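Local coordinates for protein pngf-ii (Elizabethkingia meningoseptica, PDB 4R4X) that probably removes intact N-linked glycans from glycoproteins as a peptide:N-glycosidase, hydrolysing the bond between the sugar chain and its asparagine, at residues A[73-78]-A[168-173]; A[233-238]-A[361-366]. All blocks are in the same frame, centred on the assembly; numbering follows the deposited sequence.

Contact 1 (A[73-78]-A[168-173])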
ATOM      1  N   LYS A  73      16.668 -17.713  -8.936  1.00 18.23           N
ATOM      2  CA  LYS A  73      16.872 -17.979 -10.332  1.00 18.87           C
ATOM      3  C   LYS A  73      15.628 -18.620 -10.926  1.00 18.02           C
ATOM      4  O   LYS A  73      14.827 -19.258 -10.234  1.00 16.27           O
ATOM      5  CB  LYS A  73      18.134 -18.850 -10.558  1.00 20.84           C
ATOM      6  CG  LYS A  73      17.897 -20.347 -10.523  1.00 23.89           C
ATOM      7  CD  LYS A  73      19.166 -21.174 -10.692  1.00 25.24           C
ATOM      8  CE  LYS A  73      19.343 -21.657 -12.119  1.00 27.99           C
ATOM      9  NZ  LYS A  73      20.567 -22.510 -12.278  1.00 29.34           N
ATOM     10  N   THR A  74      15.475 -18.438 -12.221  1.00 17.17           N
ATOM     11  CA  THR A  74      14.449 -19.128 -12.949  1.00 19.47           C
ATOM     12  C   THR A  74      15.123 -19.631 -14.220  1.00 21.73           C
ATOM     13  O   THR A  74      16.002 -18.943 -14.781  1.00 22.59           O
ATOM     14  CB  THR A  74      13.225 -18.201 -13.158  1.00 20.49           C
ATOM     15  OG1 THR A  74      12.032 -18.975 -13.270  1.00 20.83           O
ATOM     16  CG2 THR A  74      13.378 -17.339 -14.366  1.00 22.45           C
ATOM     17  N   SER A  75      14.724 -20.820 -14.674  1.00 22.04           N
ATOM     18  CA  SER A  75      15.361 -21.478 -15.811  1.00 24.70           C
ATOM     19  C   SER A  75      14.347 -21.937 -16.864  1.00 24.03           C
ATOM     20  O   SER A  75      13.205 -22.217 -16.535  1.00 21.22           O
ATOM     21  CB  SER A  75      16.158 -22.673 -15.310  1.00 26.07           C
ATOM     22  OG  SER A  75      17.237 -22.214 -14.512  1.00 31.21           O
ATOM     23  N   ASP A  76      14.785 -22.010 -18.123  1.00 23.10           N
ATOM     24  CA  ASP A  76      13.896 -22.316 -19.247  1.00 23.92           C
ATOM     25  C   ASP A  76      14.752 -22.711 -20.442  1.00 23.94           C
ATOM     26  O   ASP A  76      15.639 -21.955 -20.847  1.00 22.22           O
ATOM     27  CB  ASP A  76      13.038 -21.090 -19.594  1.00 25.22           C
ATOM     28  CG  ASP A  76      11.913 -21.390 -20.610  1.00 27.03           C
ATOM     29  OD1 ASP A  76      11.957 -22.433 -21.306  1.00 26.91           O
ATOM     30  OD2 ASP A  76      10.984 -20.543 -20.723  1.00 28.43           O
ATOM     31  N   ASN A  77      14.507 -23.902 -20.991  1.00 23.65           N
ATOM     32  CA  ASN A  77      15.281 -24.364 -22.142  1.00 23.81           C
ATOM     33  C   ASN A  77      14.537 -24.254 -23.479  1.00 24.05           C
ATOM     34  O   ASN A  77      14.965 -24.833 -24.481  1.00 22.40           O
ATOM     35  CB  ASN A  77      15.785 -25.775 -21.902  1.00 25.16           C
ATOM     36  CG  ASN A  77      14.688 -26.811 -21.984  1.00 27.04           C
ATOM     37  OD1 ASN A  77      13.507 -26.486 -22.045  1.00 27.20           O
ATOM     38  ND2 ASN A  77      15.084 -28.072 -22.005  1.00 30.02           N
ATOM     39  N   THR A  78      13.448 -23.497 -23.491  1.00 24.00           N
ATOM     40  CA  THR A  78      12.660 -23.283 -24.699  1.00 27.10           C
ATOM     41  C   THR A  78      12.748 -21.860 -25.242  1.00 25.88           C
ATOM     42  O   THR A  78      12.187 -21.576 -26.303  1.00 25.19           O
ATOM     43  CB  THR A  78      11.164 -23.584 -24.463  1.00 28.71           C
ATOM     44  OG1 THR A  78      10.580 -22.575 -23.616  1.00 31.45           O
ATOM     45  CG2 THR A  78      10.975 -24.958 -23.841  1.00 30.67           C
ATOM     46  N   ILE A 168      21.367 -19.402  -3.633  0.50 21.82           N
ATOM     47  CA  ILE A 168      20.518 -19.440  -4.812  0.50 22.18           C
ATOM     48  C   ILE A 168      19.429 -20.540  -4.728  0.50 21.51           C
ATOM     49  O   ILE A 168      19.695 -21.651  -4.307  0.50 23.12           O
ATOM     50  CB  ILE A 168      21.381 -19.694  -6.057  0.50 21.64           C
ATOM     51  CG1 ILE A 168      22.458 -18.610  -6.160  0.50 21.59           C
ATOM     52  CG2 ILE A 168      20.511 -19.733  -7.304  0.50 21.90           C
ATOM     53  CD1 ILE A 168      23.596 -18.927  -7.094  0.50 21.47           C
ATOM     54  N   THR A 169      18.204 -20.168  -5.090  1.00 21.27           N
ATOM     55  CA  THR A 169      16.984 -20.976  -5.014  1.00 20.98           C
ATOM     56  C   THR A 169      16.218 -20.796  -6.326  1.00 19.03           C
ATOM     57  O   THR A 169      15.900 -19.669  -6.710  1.00 16.32           O
ATOM     58  CB  THR A 169      16.069 -20.573  -3.844  1.00 22.97           C
ATOM     59  OG1 THR A 169      16.794 -20.627  -2.609  1.00 25.28           O
ATOM     60  CG2 THR A 169      14.865 -21.505  -3.758  1.00 23.83           C
ATOM     61  N   GLU A 170      15.921 -21.901  -6.986  1.00 18.25           N
ATOM     62  CA  GLU A 170      15.179 -21.883  -8.215  1.00 18.90           C
ATOM     63  C   GLU A 170      13.700 -21.679  -7.915  1.00 17.52           C
ATOM     64  O   GLU A 170      13.138 -22.307  -7.003  1.00 16.31           O
ATOM     65  CB  GLU A 170      15.387 -23.170  -9.034  1.00 21.80           C
ATOM     66  CG  GLU A 170      14.645 -23.116 -10.365  1.00 24.56           C
ATOM     67  CD  GLU A 170      15.032 -24.198 -11.376  1.00 29.95           C
ATOM     68  OE1 GLU A 170      15.862 -25.072 -11.053  1.00 33.90           O
ATOM     69  OE2 GLU A 170      14.480 -24.182 -12.501  1.00 30.69           O
ATOM     70  N   LYS A 171      13.081 -20.804  -8.689  1.00 15.95           N
ATOM     71  CA  LYS A 171      11.646 -20.525  -8.598  1.00 15.67           C
ATOM     72  C   LYS A 171      10.969 -20.615  -9.937  1.00 15.48           C
ATOM     73  O   LYS A 171      11.610 -20.488 -10.968  1.00 15.88           O
ATOM     74  CB  LYS A 171      11.417 -19.089  -8.118  1.00 16.00           C
ATOM     75  CG  LYS A 171      12.140 -18.684  -6.853  1.00 16.91           C
ATOM     76  CD  LYS A 171      11.582 -19.363  -5.629  1.00 17.96           C
ATOM     77  CE  LYS A 171      12.274 -18.822  -4.390  1.00 18.82           C
ATOM     78  NZ  LYS A 171      11.813 -19.479  -3.134  1.00 19.61           N
ATOM     79  N   ASP A 172       9.647 -20.730  -9.923  1.00 15.42           N
ATOM     80  CA  ASP A 172       8.872 -20.561 -11.148  1.00 16.57           C
ATOM     81  C   ASP A 172       8.952 -19.103 -11.595  1.00 15.97           C
ATOM     82  O   ASP A 172       9.294 -18.219 -10.800  1.00 15.11           O
ATOM     83  CB  ASP A 172       7.424 -21.000 -10.934  1.00 17.63           C
ATOM     84  CG  ASP A 172       6.642 -20.054 -10.036  1.00 18.52           C
ATOM     85  OD1 ASP A 172       6.207 -18.994 -10.533  1.00 20.02           O
ATOM     86  OD2 ASP A 172       6.455 -20.366  -8.843  1.00 21.16           O
ATOM     87  N   ALA A 173       8.605 -18.839 -12.855  1.00 15.91           N
ATOM     88  CA  ALA A 173       8.791 -17.507 -13.423  1.00 16.03           C
ATOM     89  C   ALA A 173       7.947 -16.429 -12.715  1.00 15.83           C
ATOM     90  O   ALA A 173       8.398 -15.308 -12.541  1.00 15.85           O
ATOM     91  CB  ALA A 173       8.501 -17.513 -14.924  1.00 16.61           C
TER
HETATM   92  O   HOH W   1      12.913 -22.115 -12.988  1.00 22.03           O
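The carbonyl oxygen of K171, one residue beyond the K73-E170 bridge, takes over where the backbone bonds stop: T74 OG1 donates to K171 O at 2.8 Å, and a water that accepts from S75 N also donates to K171 O and to E170 OE2. T74 reaches it because OG1 stands anti to its backbone N (chi1 -152°). With two donors on one oxygen and the water bound three times, side chain and water probably stand in for a further backbone bond. Before this point the pairing is parallel and short. K73 N donates to T169 O at 3.1 Å from well above that carbonyl plane, whereas K171 N, at 2.8 Å, approaches K73 O almost along its C=O direction (177°). On the sheet face of K73 and E170, K73 CG rests against E170 CB at 4.1 Å. The extended E170 chain carries OE2 to 3.6 Å from S75 CB; S75 OG itself bonds to S61. Strand axes 44° apart agree with so brief a pairing. D172 then N-caps helix 173-182, its carboxylate bonding T175. The arrangement is a parallel strand pair in the N-terminal part of the protein, leading straight into a capped helix.

Contact 2 (A[233-238]-A[361-366]); sequences FVELKQ and SLELSI
V234 lays its CG2 methyl between two leucines of the partner strand, 3.6 Å from L362 CD1 and 3.6 Å from L364 CD2. CG2 is anti to the backbone N, and the leucine chains cross it at a slant. L362 CD1 also lies 4.0 Å from L236 CB, so one methyl spans both V234 and L236. These four buried side chains form the apolar face of an antiparallel pair whose segment directions differ by 171°.

Six backbone hydrogen bonds set the register: F233 with S365, E235 with E363 and K237 with S361 are the hydrogen-bonded pairs, each bonded both ways. The bond from E235 N to E363 O is almost linear (177° at hydrogen). V234 with L364 and L236 with L362 are the non-hydrogen-bonded pairs, where CA-H groups face carbonyls instead, as L362 CA does E235 O at 3.3 Å.

The other face is mixed: F233 with the polar E235, K237, S361, E363 and S365. The side chains of E235 and E363 lie side by side and point the same way, their carboxylate planes 61° apart, and E235 OE2 is 4.0 Å from E363 OE1. One water donates to both oxygens, at 2.7 Å from E235 OE2 and 2.7 Å from E363 OE1. It probably eases the repulsion of like charges, which might otherwise raise the affinity of one group for a proton. Further along, S365 OG lies 3.6 Å from F233 CB, and bonds to H367 and R329.

The pair forms the middle of a four-stranded antiparallel sheet: strand 326-331 flanks 233-238 through Y328 and Q330, and strand 186-196 flanks 361-366 through V190 and F191. M300 and F302 of strand 297-303 pack on the V234 and L236 side.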
ATOM      1  N   PHE A 233       1.721   3.025   3.012  1.00 11.61           N
ATOM      2  CA  PHE A 233       0.386   2.594   2.674  1.00 12.01           C
ATOM      3  C   PHE A 233      -0.022   1.454   3.616  1.00 12.29           C
ATOM      4  O   PHE A 233       0.829   0.711   4.132  1.00 12.88           O
ATOM      5  CB  PHE A 233       0.320   2.053   1.233  1.00 12.04           C
ATOM      6  CG  PHE A 233       0.434   3.098   0.164  1.00 12.26           C
ATOM      7  CD1 PHE A 233       1.636   3.679  -0.125  1.00 12.40           C
ATOM      8  CD2 PHE A 233      -0.687   3.452  -0.603  1.00 12.88           C
ATOM      9  CE1 PHE A 233       1.735   4.635  -1.127  1.00 12.57           C
ATOM     10  CE2 PHE A 233      -0.597   4.414  -1.608  1.00 13.07           C
ATOM     11  CZ  PHE A 233       0.622   5.012  -1.857  1.00 12.38           C
ATOM     12  N   VAL A 234      -1.331   1.332   3.834  1.00 12.27           N
ATOM     13  CA  VAL A 234      -1.888   0.248   4.604  1.00 12.13           C
ATOM     14  C   VAL A 234      -2.868  -0.469   3.716  1.00 12.13           C
ATOM     15  O   VAL A 234      -3.674   0.186   3.051  1.00 11.77           O
ATOM     16  CB  VAL A 234      -2.562   0.740   5.899  1.00 12.41           C
ATOM     17  CG1 VAL A 234      -3.635   1.797   5.629  1.00 12.61           C
ATOM     18  CG2 VAL A 234      -3.139  -0.430   6.673  1.00 12.69           C
ATOM     19  N   GLU A 235      -2.777  -1.803   3.696  1.00 12.77           N
ATOM     20  CA  GLU A 235      -3.647  -2.639   2.852  1.00 13.69           C
ATOM     21  C   GLU A 235      -4.361  -3.743   3.622  1.00 13.18           C
ATOM     22  O   GLU A 235      -3.737  -4.559   4.307  1.00 11.93           O
ATOM     23  CB  GLU A 235      -2.873  -3.257   1.694  1.00 14.82           C
ATOM     24  CG  GLU A 235      -3.778  -3.969   0.670  1.00 16.26           C
ATOM     25  CD  GLU A 235      -3.013  -4.376  -0.590  1.00 17.63           C
ATOM     26  OE1 GLU A 235      -3.536  -4.208  -1.705  1.00 18.88           O
ATOM     27  OE2 GLU A 235      -1.878  -4.878  -0.467  1.00 19.89           O
ATOM     28  N   LEU A 236      -5.684  -3.767   3.481  1.00 13.41           N
ATOM     29  CA  LEU A 236      -6.535  -4.735   4.143  1.00 13.94           C
ATOM     30  C   LEU A 236      -7.331  -5.493   3.088  1.00 14.39           C
ATOM     31  O   LEU A 236      -7.794  -4.891   2.093  1.00 14.11           O
ATOM     32  CB  LEU A 236      -7.491  -4.018   5.108  1.00 15.13           C
ATOM     33  CG  LEU A 236      -8.393  -4.985   5.904  1.00 16.87           C
ATOM     34  CD1 LEU A 236      -8.479  -4.618   7.369  1.00 18.65           C
ATOM     35  CD2 LEU A 236      -9.767  -5.074   5.301  1.00 18.44           C
ATOM     36  N   LYS A 237      -7.482  -6.798   3.298  1.00 13.74           N
ATOM     37  CA  LYS A 237      -8.331  -7.631   2.448  1.00 14.23           C
ATOM     38  C   LYS A 237      -9.366  -8.262   3.357  1.00 13.76           C
ATOM     39  O   LYS A 237      -9.055  -8.644   4.471  1.00 13.74           O
ATOM     40  CB  LYS A 237      -7.519  -8.730   1.745  1.00 15.60           C
ATOM     41  CG  LYS A 237      -6.313  -8.294   0.947  1.00 18.17           C
ATOM     42  CD  LYS A 237      -6.652  -7.392  -0.231  1.00 19.08           C
ATOM     43  CE  LYS A 237      -5.383  -7.020  -1.010  1.00 20.25           C
ATOM     44  NZ  LYS A 237      -4.768  -8.219  -1.658  1.00 20.98           N
ATOM     45  N   GLN A 238     -10.608  -8.340   2.915  1.00 13.25           N
ATOM     46  CA  GLN A 238     -11.713  -8.760   3.785  1.00 12.98           C
ATOM     47  C   GLN A 238     -12.686  -9.658   3.034  1.00 13.01           C
ATOM     48  O   GLN A 238     -12.870  -9.501   1.844  1.00 12.64           O
ATOM     49  CB  GLN A 238     -12.461  -7.521   4.300  1.00 12.68           C
ATOM     50  CG  GLN A 238     -13.757  -7.761   5.058  1.00 12.71           C
ATOM     51  CD  GLN A 238     -14.992  -7.891   4.175  1.00 13.70           C
ATOM     52  OE1 GLN A 238     -15.043  -7.375   3.064  1.00 14.08           O
ATOM     53  NE2 GLN A 238     -16.004  -8.562   4.682  1.00 13.89           N
ATOM     54  N   SER A 361      -6.956  -9.921   6.219  1.00 13.75           N
ATOM     55  CA  SER A 361      -5.513  -9.801   6.212  1.00 14.01           C
ATOM     56  C   SER A 361      -5.180  -8.319   6.225  1.00 13.09           C
ATOM     57  O   SER A 361      -5.964  -7.510   5.743  1.00 13.21           O
ATOM     58  CB  SER A 361      -4.906 -10.477   4.978  1.00 15.31           C
ATOM     59  OG  SER A 361      -5.225 -11.881   5.007  1.00 17.81           O
ATOM     60  N   LEU A 362      -4.028  -7.978   6.783  1.00 12.76           N
ATOM     61  CA  LEU A 362      -3.595  -6.600   6.913  1.00 12.89           C
ATOM     62  C   LEU A 362      -2.075  -6.496   6.915  1.00 13.72           C
ATOM     63  O   LEU A 362      -1.391  -7.261   7.627  1.00 13.95           O
ATOM     64  CB  LEU A 362      -4.125  -6.022   8.215  1.00 12.89           C
ATOM     65  CG  LEU A 362      -3.719  -4.601   8.564  1.00 12.70           C
ATOM     66  CD1 LEU A 362      -4.398  -3.659   7.597  1.00 12.62           C
ATOM     67  CD2 LEU A 362      -4.108  -4.305  10.006  1.00 12.74           C
ATOM     68  N   GLU A 363      -1.555  -5.536   6.146  1.00 13.53           N
ATOM     69  CA  GLU A 363      -0.133  -5.218   6.137  1.00 13.96           C
ATOM     70  C   GLU A 363       0.079  -3.725   5.894  1.00 14.18           C
ATOM     71  O   GLU A 363      -0.824  -3.018   5.422  1.00 13.69           O
ATOM     72  CB  GLU A 363       0.611  -6.068   5.084  1.00 14.86           C
ATOM     73  CG  GLU A 363       0.271  -5.734   3.634  1.00 16.20           C
ATOM     74  CD  GLU A 363       0.897  -6.678   2.615  1.00 18.34           C
ATOM     75  OE1 GLU A 363       1.320  -6.197   1.538  1.00 18.00           O
ATOM     76  OE2 GLU A 363       0.979  -7.901   2.878  1.00 20.52           O
ATOM     77  N   LEU A 364       1.261  -3.256   6.266  1.00 14.81           N
ATOM     78  CA  LEU A 364       1.762  -1.955   5.902  1.00 15.01           C
ATOM     79  C   LEU A 364       2.878  -2.094   4.885  1.00 14.76           C
ATOM     80  O   LEU A 364       3.590  -3.107   4.863  1.00 15.78           O
ATOM     81  CB  LEU A 364       2.319  -1.238   7.133  1.00 16.62           C
ATOM     82  CG  LEU A 364       1.481  -1.113   8.399  1.00 19.12           C
ATOM     83  CD1 LEU A 364       2.240  -0.338   9.474  1.00 20.00           C
ATOM     84  CD2 LEU A 364       0.168  -0.417   8.105  1.00 18.92           C
ATOM     85  N   SER A 365       3.041  -1.096   4.028  1.00 13.86           N
ATOM     86  CA  SER A 365       4.192  -1.052   3.142  1.00 13.54           C
ATOM     87  C   SER A 365       4.831   0.336   3.168  1.00 13.50           C
ATOM     88  O   SER A 365       4.130   1.378   3.226  1.00 12.63           O
ATOM     89  CB  SER A 365       3.818  -1.430   1.709  1.00 13.71           C
ATOM     90  OG  SER A 365       2.894  -0.528   1.149  1.00 13.76           O
ATOM     91  N   ILE A 366       6.157   0.325   3.140  1.00 13.21           N
ATOM     92  CA  ILE A 366       6.985   1.522   3.176  1.00 13.09           C
ATOM     93  C   ILE A 366       7.854   1.550   1.927  1.00 13.18           C
ATOM     94  O   ILE A 366       8.589   0.591   1.634  1.00 12.20           O
ATOM     95  CB  ILE A 366       7.878   1.564   4.426  1.00 13.84           C
ATOM     96  CG1 ILE A 366       7.048   1.357   5.688  1.00 14.11           C
ATOM     97  CG2 ILE A 366       8.656   2.893   4.487  1.00 14.29           C
ATOM     98  CD1 ILE A 366       7.817   0.722   6.817  1.00 14.93           C
TER
HETATM   99  O   HOH W   2       0.497  -3.851   0.440  1.00 21.37           O

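Overall arrangement
Contact 1 closes before contact 2 opens along the chain, and the two are separate: their centres lie 29 Å apart and their nearest atoms about 17 Å, without touching. They share no strand pairing. The parallel pair of strands 70-76 and 167-170 lies at the surface in the N-terminal part, whereas strands 231-240 and 358-367 are the inner pair of a four-stranded antiparallel sheet in the PNGase F-like part. The centre of contact 2 lies about 6 Å from the chain centre, that of contact 1 about 28 Å. Each pairs strands far apart in sequence, 90 and 123 residues at the closest ends of the segments. This is consistent with an N-terminal part set apart from the PNGase F-like part.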